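PDB 3NRA: aspartate aminotransferase, which probably catalyses the pyridoxal 5'-phosphate-dependent transfer of an amino group from L-aspartate to 2-oxoglutarate, giving oxaloacetate and L-glutamate. Local coordinates for residues 176-187 against 207-218; 334-344 against 376-385. All blocks are in the same frame, centred on the assembly; numbering follows the deposited sequence. Where two conformers were deposited one is given.

Interaction 1: 176-187 against 207-218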
# COMPACT_ATOMS: atom_id res chain seq x y z
N PHE B 176 -17.03 -15.70 20.41
CA PHE B 176 -16.59 -16.93 19.80
C PHE B 176 -17.70 -17.98 19.80
O PHE B 176 -17.85 -18.69 18.83
CB PHE B 176 -15.34 -17.52 20.51
CG PHE B 176 -14.07 -16.71 20.36
CD1 PHE B 176 -13.80 -15.95 19.20
CD2 PHE B 176 -13.12 -16.74 21.37
CE1 PHE B 176 -12.65 -15.25 19.09
CE2 PHE B 176 -11.95 -16.04 21.25
CZ PHE B 176 -11.69 -15.31 20.11
N LYS B 177 -18.47 -18.07 20.89
CA LYS B 177 -19.65 -19.02 20.93
C LYS B 177 -20.63 -18.68 19.81
O LYS B 177 -21.12 -19.56 19.14
CB LYS B 177 -20.40 -18.98 22.28
CG LYS B 177 -19.75 -19.75 23.39
CD LYS B 177 -20.60 -19.70 24.68
CE LYS B 177 -19.97 -20.58 25.82
NZ LYS B 177 -20.52 -20.26 27.19
N ALA B 178 -20.83 -17.39 19.57
CA ALA B 178 -21.75 -16.93 18.53
C ALA B 178 -21.26 -17.21 17.10
O ALA B 178 -22.03 -17.07 16.16
CB ALA B 178 -22.02 -15.46 18.71
N GLY B 179 -20.00 -17.59 16.94
CA GLY B 179 -19.46 -17.98 15.63
C GLY B 179 -18.25 -17.17 15.15
O GLY B 179 -17.72 -17.42 14.07
N ALA B 180 -17.82 -16.19 15.93
CA ALA B 180 -16.62 -15.41 15.58
C ALA B 180 -15.40 -16.34 15.55
O ALA B 180 -15.14 -17.06 16.52
CB ALA B 180 -16.42 -14.28 16.54
N ARG B 181 -14.70 -16.37 14.43
CA ARG B 181 -13.45 -17.14 14.32
C ARG B 181 -12.25 -16.28 14.03
O ARG B 181 -11.12 -16.82 13.80
CB ARG B 181 -13.60 -18.24 13.25
CG ARG B 181 -14.67 -19.30 13.60
CD ARG B 181 -14.19 -20.20 14.78
NE ARG B 181 -15.20 -21.15 15.22
CZ ARG B 181 -16.11 -20.96 16.20
NH1 ARG B 181 -16.20 -19.80 16.87
NH2 ARG B 181 -16.98 -21.95 16.48
N VAL B 182 -12.43 -14.96 14.12
CA VAL B 182 -11.33 -14.02 14.18
C VAL B 182 -11.50 -13.02 15.34
O VAL B 182 -12.62 -12.55 15.60
CB VAL B 182 -11.20 -13.25 12.86
CG1 VAL B 182 -9.98 -12.26 12.91
CG2 VAL B 182 -11.09 -14.21 11.68
N PHE B 183 -10.38 -12.68 16.00
CA PHE B 183 -10.30 -11.60 16.98
C PHE B 183 -9.09 -10.71 16.66
O PHE B 183 -7.99 -11.20 16.53
CB PHE B 183 -10.15 -12.20 18.38
CG PHE B 183 -9.92 -11.18 19.49
CD1 PHE B 183 -10.75 -10.07 19.63
CD2 PHE B 183 -8.94 -11.40 20.46
CE1 PHE B 183 -10.58 -9.19 20.67
CE2 PHE B 183 -8.74 -10.48 21.48
CZ PHE B 183 -9.57 -9.38 21.58
N LEU B 184 -9.33 -9.39 16.54
CA LEU B 184 -8.31 -8.40 16.20
C LEU B 184 -8.28 -7.40 17.33
O LEU B 184 -9.34 -6.93 17.77
CB LEU B 184 -8.71 -7.68 14.91
CG LEU B 184 -8.00 -6.36 14.59
CD1 LEU B 184 -6.46 -6.56 14.40
CD2 LEU B 184 -8.66 -5.70 13.38
N PHE B 185 -7.07 -7.12 17.85
CA PHE B 185 -6.89 -6.14 18.92
C PHE B 185 -5.51 -5.51 18.91
O PHE B 185 -4.53 -6.14 18.44
CB PHE B 185 -7.21 -6.76 20.30
CG PHE B 185 -6.12 -7.64 20.86
CD1 PHE B 185 -5.84 -8.86 20.29
CD2 PHE B 185 -5.45 -7.28 22.03
CE1 PHE B 185 -4.85 -9.70 20.83
CE2 PHE B 185 -4.46 -8.10 22.57
CZ PHE B 185 -4.16 -9.32 21.97
N SER B 186 -5.42 -4.26 19.39
CA SER B 186 -4.15 -3.61 19.61
C SER B 186 -3.71 -3.73 21.08
O SER B 186 -4.52 -3.65 22.00
CB SER B 186 -4.18 -2.12 19.18
OG SER B 186 -5.03 -1.37 20.01
N ASN B 187 -2.41 -3.96 21.26
CA ASN B 187 -1.77 -4.09 22.56
C ASN B 187 -0.34 -3.52 22.45
O ASN B 187 0.48 -4.13 21.81
CB ASN B 187 -1.68 -5.56 22.98
CG ASN B 187 -1.16 -5.72 24.37
OD1 ASN B 187 -1.23 -4.80 25.17
ND2 ASN B 187 -0.61 -6.89 24.67
N LEU B 207 -9.02 -18.90 25.06
CA LEU B 207 -10.34 -18.81 24.39
C LEU B 207 -10.20 -19.04 22.88
O LEU B 207 -10.95 -19.81 22.29
CB LEU B 207 -11.03 -17.48 24.67
CG LEU B 207 -11.58 -17.29 26.09
CD1 LEU B 207 -11.95 -15.82 26.30
CD2 LEU B 207 -12.78 -18.23 26.39
N ALA B 208 -9.18 -18.42 22.28
CA ALA B 208 -8.92 -18.60 20.84
C ALA B 208 -8.64 -20.06 20.48
O ALA B 208 -9.18 -20.57 19.48
CB ALA B 208 -7.76 -17.70 20.37
N ALA B 209 -7.82 -20.73 21.29
CA ALA B 209 -7.47 -22.12 21.03
C ALA B 209 -8.68 -22.98 21.19
O ALA B 209 -8.89 -23.89 20.43
CB ALA B 209 -6.35 -22.59 21.96
N ARG B 210 -9.50 -22.67 22.18
CA ARG B 210 -10.69 -23.44 22.47
C ARG B 210 -11.68 -23.46 21.30
O ARG B 210 -12.28 -24.48 21.02
CB ARG B 210 -11.37 -22.88 23.71
CG ARG B 210 -12.59 -23.59 24.13
CD ARG B 210 -13.12 -22.98 25.42
NE ARG B 210 -14.41 -23.55 25.78
CZ ARG B 210 -15.19 -23.11 26.77
NH1 ARG B 210 -14.83 -22.06 27.53
NH2 ARG B 210 -16.33 -23.74 27.01
N TYR B 211 -11.89 -22.30 20.67
CA TYR B 211 -12.89 -22.14 19.63
C TYR B 211 -12.29 -22.16 18.21
O TYR B 211 -13.02 -22.08 17.25
CB TYR B 211 -13.66 -20.83 19.86
CG TYR B 211 -14.57 -20.93 21.03
CD1 TYR B 211 -15.82 -21.52 20.91
CD2 TYR B 211 -14.16 -20.53 22.28
CE1 TYR B 211 -16.67 -21.65 22.02
CE2 TYR B 211 -14.98 -20.69 23.39
CZ TYR B 211 -16.24 -21.23 23.24
OH TYR B 211 -17.05 -21.37 24.33
N GLY B 212 -10.98 -22.31 18.10
CA GLY B 212 -10.32 -22.43 16.81
C GLY B 212 -10.27 -21.09 16.10
O GLY B 212 -10.36 -21.04 14.89
N ALA B 213 -10.10 -20.01 16.86
CA ALA B 213 -10.16 -18.68 16.33
C ALA B 213 -8.76 -18.22 16.00
O ALA B 213 -7.81 -18.61 16.67
CB ALA B 213 -10.82 -17.71 17.35
N THR B 214 -8.65 -17.42 14.94
CA THR B 214 -7.43 -16.73 14.58
C THR B 214 -7.39 -15.39 15.32
O THR B 214 -8.41 -14.72 15.46
CB THR B 214 -7.37 -16.50 13.01
OG1 THR B 214 -7.19 -17.74 12.34
CG2 THR B 214 -6.29 -15.57 12.62
N VAL B 215 -6.22 -15.01 15.81
CA VAL B 215 -6.04 -13.75 16.48
C VAL B 215 -5.00 -12.95 15.72
O VAL B 215 -3.93 -13.47 15.38
CB VAL B 215 -5.55 -13.94 17.97
CG1 VAL B 215 -5.25 -12.62 18.60
CG2 VAL B 215 -6.57 -14.74 18.80
N ILE B 216 -5.32 -11.69 15.44
CA ILE B 216 -4.38 -10.70 14.90
C ILE B 216 -4.04 -9.76 16.04
O ILE B 216 -4.90 -9.04 16.51
CB ILE B 216 -5.03 -9.88 13.75
CG1 ILE B 216 -5.56 -10.82 12.64
CG2 ILE B 216 -4.05 -8.82 13.18
CD1 ILE B 216 -6.64 -10.15 11.71
N ALA B 217 -2.82 -9.84 16.55
CA ALA B 217 -2.38 -8.99 17.66
C ALA B 217 -1.55 -7.82 17.12
O ALA B 217 -0.48 -8.02 16.56
CB ALA B 217 -1.58 -9.79 18.65
N ASP B 218 -2.11 -6.61 17.23
CA ASP B 218 -1.47 -5.40 16.71
C ASP B 218 -0.62 -4.76 17.84
O ASP B 218 -1.13 -4.02 18.70
CB ASP B 218 -2.55 -4.43 16.17
CG ASP B 218 -1.96 -3.21 15.47
OD1 ASP B 218 -0.77 -2.93 15.64
OD2 ASP B 218 -2.72 -2.51 14.75
O HOH W 1 -14.91 -24.09 15.87

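Interaction 2: 334-344 against 376-385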
# COMPACT_ATOMS: atom_id res chain seq x y z
N PRO B 334 -0.94 5.58 30.50
CA PRO B 334 -0.43 4.74 29.42
C PRO B 334 0.75 3.89 29.87
O PRO B 334 1.58 4.36 30.64
CB PRO B 334 0.03 5.78 28.35
CG PRO B 334 -0.52 7.06 28.77
CD PRO B 334 -0.73 7.01 30.22
N GLN B 335 0.80 2.64 29.42
CA GLN B 335 1.79 1.67 29.88
C GLN B 335 2.78 1.29 28.77
O GLN B 335 3.90 0.87 29.04
CB GLN B 335 1.08 0.45 30.42
CG GLN B 335 0.31 0.75 31.73
CD GLN B 335 -0.74 -0.32 32.09
OE1 GLN B 335 -1.57 -0.71 31.25
NE2 GLN B 335 -0.74 -0.73 33.36
N ALA B 336 2.36 1.46 27.54
CA ALA B 336 3.29 1.52 26.42
C ALA B 336 2.72 2.43 25.33
O ALA B 336 1.52 2.66 25.29
CB ALA B 336 3.58 0.10 25.88
N GLY B 337 3.59 2.95 24.49
CA GLY B 337 3.17 3.85 23.39
C GLY B 337 2.90 5.27 23.86
O GLY B 337 3.05 5.57 25.03
N SER B 338 2.50 6.15 22.93
CA SER B 338 2.39 7.59 23.20
C SER B 338 0.95 8.13 23.05
O SER B 338 0.77 9.30 22.65
CB SER B 338 3.34 8.36 22.28
OG SER B 338 4.60 7.72 22.22
N TYR B 339 -0.06 7.31 23.39
CA TYR B 339 -1.45 7.77 23.40
C TYR B 339 -2.01 7.98 24.83
O TYR B 339 -1.77 7.17 25.72
CB TYR B 339 -2.33 6.80 22.67
CG TYR B 339 -2.00 6.71 21.21
CD1 TYR B 339 -2.00 7.86 20.40
CD2 TYR B 339 -1.68 5.49 20.62
CE1 TYR B 339 -1.70 7.78 19.05
CE2 TYR B 339 -1.37 5.41 19.28
CZ TYR B 339 -1.38 6.57 18.49
OH TYR B 339 -1.05 6.50 17.16
N LEU B 340 -2.68 9.12 25.04
CA LEU B 340 -3.53 9.36 26.19
C LEU B 340 -4.97 9.58 25.70
O LEU B 340 -5.21 10.27 24.69
CB LEU B 340 -3.10 10.60 26.93
CG LEU B 340 -1.92 10.60 27.88
CD1 LEU B 340 -1.30 12.03 27.94
CD2 LEU B 340 -2.33 10.15 29.25
N PHE B 341 -5.92 9.06 26.46
CA PHE B 341 -7.31 9.11 26.11
C PHE B 341 -8.15 9.65 27.30
O PHE B 341 -8.87 8.90 27.95
CB PHE B 341 -7.73 7.71 25.70
CG PHE B 341 -8.99 7.63 24.92
CD1 PHE B 341 -9.15 8.36 23.75
CD2 PHE B 341 -9.99 6.75 25.31
CE1 PHE B 341 -10.29 8.24 23.00
CE2 PHE B 341 -11.15 6.64 24.56
CZ PHE B 341 -11.29 7.38 23.40
N PRO B 342 -8.06 10.96 27.58
CA PRO B 342 -8.84 11.52 28.65
C PRO B 342 -10.34 11.57 28.37
O PRO B 342 -10.76 11.88 27.25
CB PRO B 342 -8.27 12.92 28.80
CG PRO B 342 -7.65 13.21 27.53
CD PRO B 342 -7.07 11.92 27.10
N ARG B 343 -11.14 11.19 29.37
CA ARG B 343 -12.58 11.33 29.34
C ARG B 343 -12.92 12.66 29.97
O ARG B 343 -12.60 12.91 31.12
CB ARG B 343 -13.25 10.21 30.13
CG ARG B 343 -14.73 10.10 29.89
CD ARG B 343 -15.37 8.97 30.70
NE ARG B 343 -15.20 9.20 32.14
CZ ARG B 343 -15.67 8.42 33.10
NH1 ARG B 343 -16.40 7.33 32.81
NH2 ARG B 343 -15.43 8.72 34.34
N LEU B 344 -13.58 13.52 29.19
CA LEU B 344 -13.87 14.89 29.62
C LEU B 344 -15.22 14.94 30.35
O LEU B 344 -16.09 14.09 30.11
CB LEU B 344 -13.91 15.81 28.38
CG LEU B 344 -12.65 15.83 27.50
CD1 LEU B 344 -12.79 16.86 26.40
CD2 LEU B 344 -11.38 16.10 28.34
N THR B 376 -17.41 6.10 23.20
CA THR B 376 -16.36 6.91 23.82
C THR B 376 -16.39 8.31 23.21
O THR B 376 -15.32 8.91 22.92
CB THR B 376 -14.94 6.27 23.63
OG1 THR B 376 -14.68 6.04 22.25
CG2 THR B 376 -14.81 4.95 24.42
N ALA B 377 -17.59 8.86 23.06
CA ALA B 377 -17.79 10.13 22.37
C ALA B 377 -17.26 11.32 23.19
O ALA B 377 -16.79 12.30 22.62
CB ALA B 377 -19.29 10.35 22.03
N ASP B 378 -17.30 11.21 24.52
CA ASP B 378 -16.85 12.32 25.38
C ASP B 378 -15.37 12.23 25.77
O ASP B 378 -14.90 13.03 26.56
CB ASP B 378 -17.77 12.52 26.64
CG ASP B 378 -17.84 11.29 27.54
OD1 ASP B 378 -17.24 10.22 27.22
OD2 ASP B 378 -18.56 11.38 28.56
N SER B 379 -14.64 11.30 25.14
CA SER B 379 -13.16 11.27 25.21
C SER B 379 -12.50 11.85 23.96
O SER B 379 -13.13 11.96 22.93
CB SER B 379 -12.70 9.82 25.44
OG SER B 379 -13.23 9.34 26.68
N VAL B 380 -11.24 12.27 24.10
CA VAL B 380 -10.41 12.66 22.98
C VAL B 380 -9.06 11.96 23.11
O VAL B 380 -8.63 11.63 24.21
CB VAL B 380 -10.18 14.20 22.92
CG1 VAL B 380 -11.53 14.95 22.70
CG2 VAL B 380 -9.44 14.72 24.22
N ARG B 381 -8.42 11.67 21.97
CA ARG B 381 -7.10 11.05 21.98
C ARG B 381 -6.03 12.10 21.71
O ARG B 381 -6.20 12.96 20.84
CB ARG B 381 -6.99 9.92 20.95
CG ARG B 381 -5.86 8.97 21.24
CD ARG B 381 -5.50 8.12 20.09
NE ARG B 381 -4.99 8.92 18.97
CZ ARG B 381 -4.81 8.48 17.73
NH1 ARG B 381 -5.04 7.21 17.43
NH2 ARG B 381 -4.35 9.31 16.79
N LEU B 382 -4.92 12.00 22.46
CA LEU B 382 -3.73 12.78 22.25
C LEU B 382 -2.61 11.85 21.92
O LEU B 382 -2.39 10.89 22.64
CB LEU B 382 -3.38 13.55 23.51
CG LEU B 382 -4.17 14.84 23.77
CD1 LEU B 382 -5.59 14.54 24.14
CD2 LEU B 382 -3.49 15.69 24.87
N ASN B 383 -1.87 12.13 20.86
CA ASN B 383 -0.55 11.52 20.70
C ASN B 383 0.47 12.47 21.30
O ASN B 383 0.71 13.56 20.76
CB ASN B 383 -0.24 11.23 19.21
CG ASN B 383 1.13 10.56 19.00
OD1 ASN B 383 2.11 10.93 19.65
ND2 ASN B 383 1.19 9.59 18.08
N PHE B 384 1.09 12.07 22.41
CA PHE B 384 1.99 12.95 23.15
C PHE B 384 3.48 12.78 22.81
O PHE B 384 4.34 13.32 23.50
CB PHE B 384 1.75 12.87 24.69
CG PHE B 384 2.02 11.52 25.30
CD1 PHE B 384 3.30 11.19 25.76
CD2 PHE B 384 0.99 10.61 25.50
CE1 PHE B 384 3.55 9.94 26.37
CE2 PHE B 384 1.21 9.40 26.11
CZ PHE B 384 2.52 9.06 26.55
N SER B 385 3.80 12.12 21.70
CA SER B 385 5.18 12.16 21.18
C SER B 385 5.39 13.51 20.49
O SER B 385 5.34 13.62 19.26
CB SER B 385 5.47 10.98 20.26
OG SER B 385 6.84 10.96 19.92
O HOH W 2 -0.77 8.74 15.90
O HOH W 3 -11.39 7.99 28.14
O HOH W 4 -18.94 13.99 29.54

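Interaction 1: 176-187 against 207-218
Strands 182-186 and 214-218 run parallel, 4.7 Å apart at their axes, joined by six backbone hydrogen bonds from T214 N to R181 O through to N187 N to D218 O. They are the flanking strands of a beta-alpha-beta unit whose crossover runs through helix 198-211. On one face L184 CD1 meets I216 CG2 at 3.5 Å, branched side chains suited to the cover of helix 110-120; on the other, V215 CG1 lies at the edge of the F185 ring. Before the strands begin, F176 brings the two helix ends together: its CB sits over the Y211 ring, 3.9 Å from the centroid, while A213, small enough to fit, places CB over a face of the F176 ring. R181 bends at chi2 (-70°), turning its guanidinium back so that NH1 donates to F176 O at 2.8 Å and to A180 O at 3.0 Å. F176 O also accepts from G179 N, on the opposite face of its carbonyl plane, within a Schellman motif. At the far end D218 OD2 bonds N1 of the modified residue LLP at position 253, an aspartate at the pyridine nitrogen, as in related aminotransferases, which probably helps the ring to act as an electron sink.

Interaction 2: 334-344 against 376-385
F384 and S338 fit together at one end of a short antiparallel pairing, where S338 CA rides over a face of the F384 ring, 3.8 Å from its centroid, and S338 O accepts from F384 N. With CG set between its backbone N and carbonyl carbon (chi1 64°), the F384 ring is folded back across the partner chain, and L340 CD1, its side chain crossing at about a right angle, and P334 CG close in on the ring. L340 and L382 form a hydrogen-bonded pair, L382 N reaching L340 O at 2.8 Å. Beyond them the ring of P342, which has no N-H to offer V380 O, instead puts CG against V380 CG2 at 4.1 Å, and its own carbonyl receives V380 N. F341 fills the hollow beside S379: S379 CB stands over one face of the ring, 3.7 Å from the centroid, and T376 CB lies at the edge, a place where small side chains suit a broad ring. Water 3 links F341 O to S379 OG.

On the side facing the cofactor, R381 bends at chi3 to lay its guanidinium against Y339, the planes 23° apart. Y339 CE1 stands 3.4 Å above the guanidinium plane of R381. NH1 also bonds N190 OD1. Without the guanidinium, as with an alanine here, the Y339 ring is likely to be freer to shift and N190 to lose this donor. Water 2 bridges Y339 OH and N383 ND2, while N383 OD1 takes S385 N in an Asx turn. Since Y339 OH also hydrogen-bonds NZ of the modified residue LLP at position 253, the guanidinium plane against its ring probably helps to position this phenol beside the internal aldimine.

Following the chain from the N terminus, interaction 1 comes first: strand 182-186 leads through helix 198-211 to strand 214-218, closing a loop inside the seven-stranded mixed sheet; 19 residues separate segments 176-187 and 207-218. Only later does interaction 2 open; from 334-344 the chain runs through helix 351-362 and strand 364-368 before 376-385 returns, making neighbours of strands 339-340 and 380-383 in the four-stranded sheet. The two closures therefore stand in series, neither nested nor crossed. The centres of interactions 1 and 2 are about 25 Å apart. The nearest atoms of interactions 1 and 2 are about 6 Å apart, without touching. What connects them is the cofactor-bearing residue at position 253, to which each sheet contributes a hydrogen-bonding side chain.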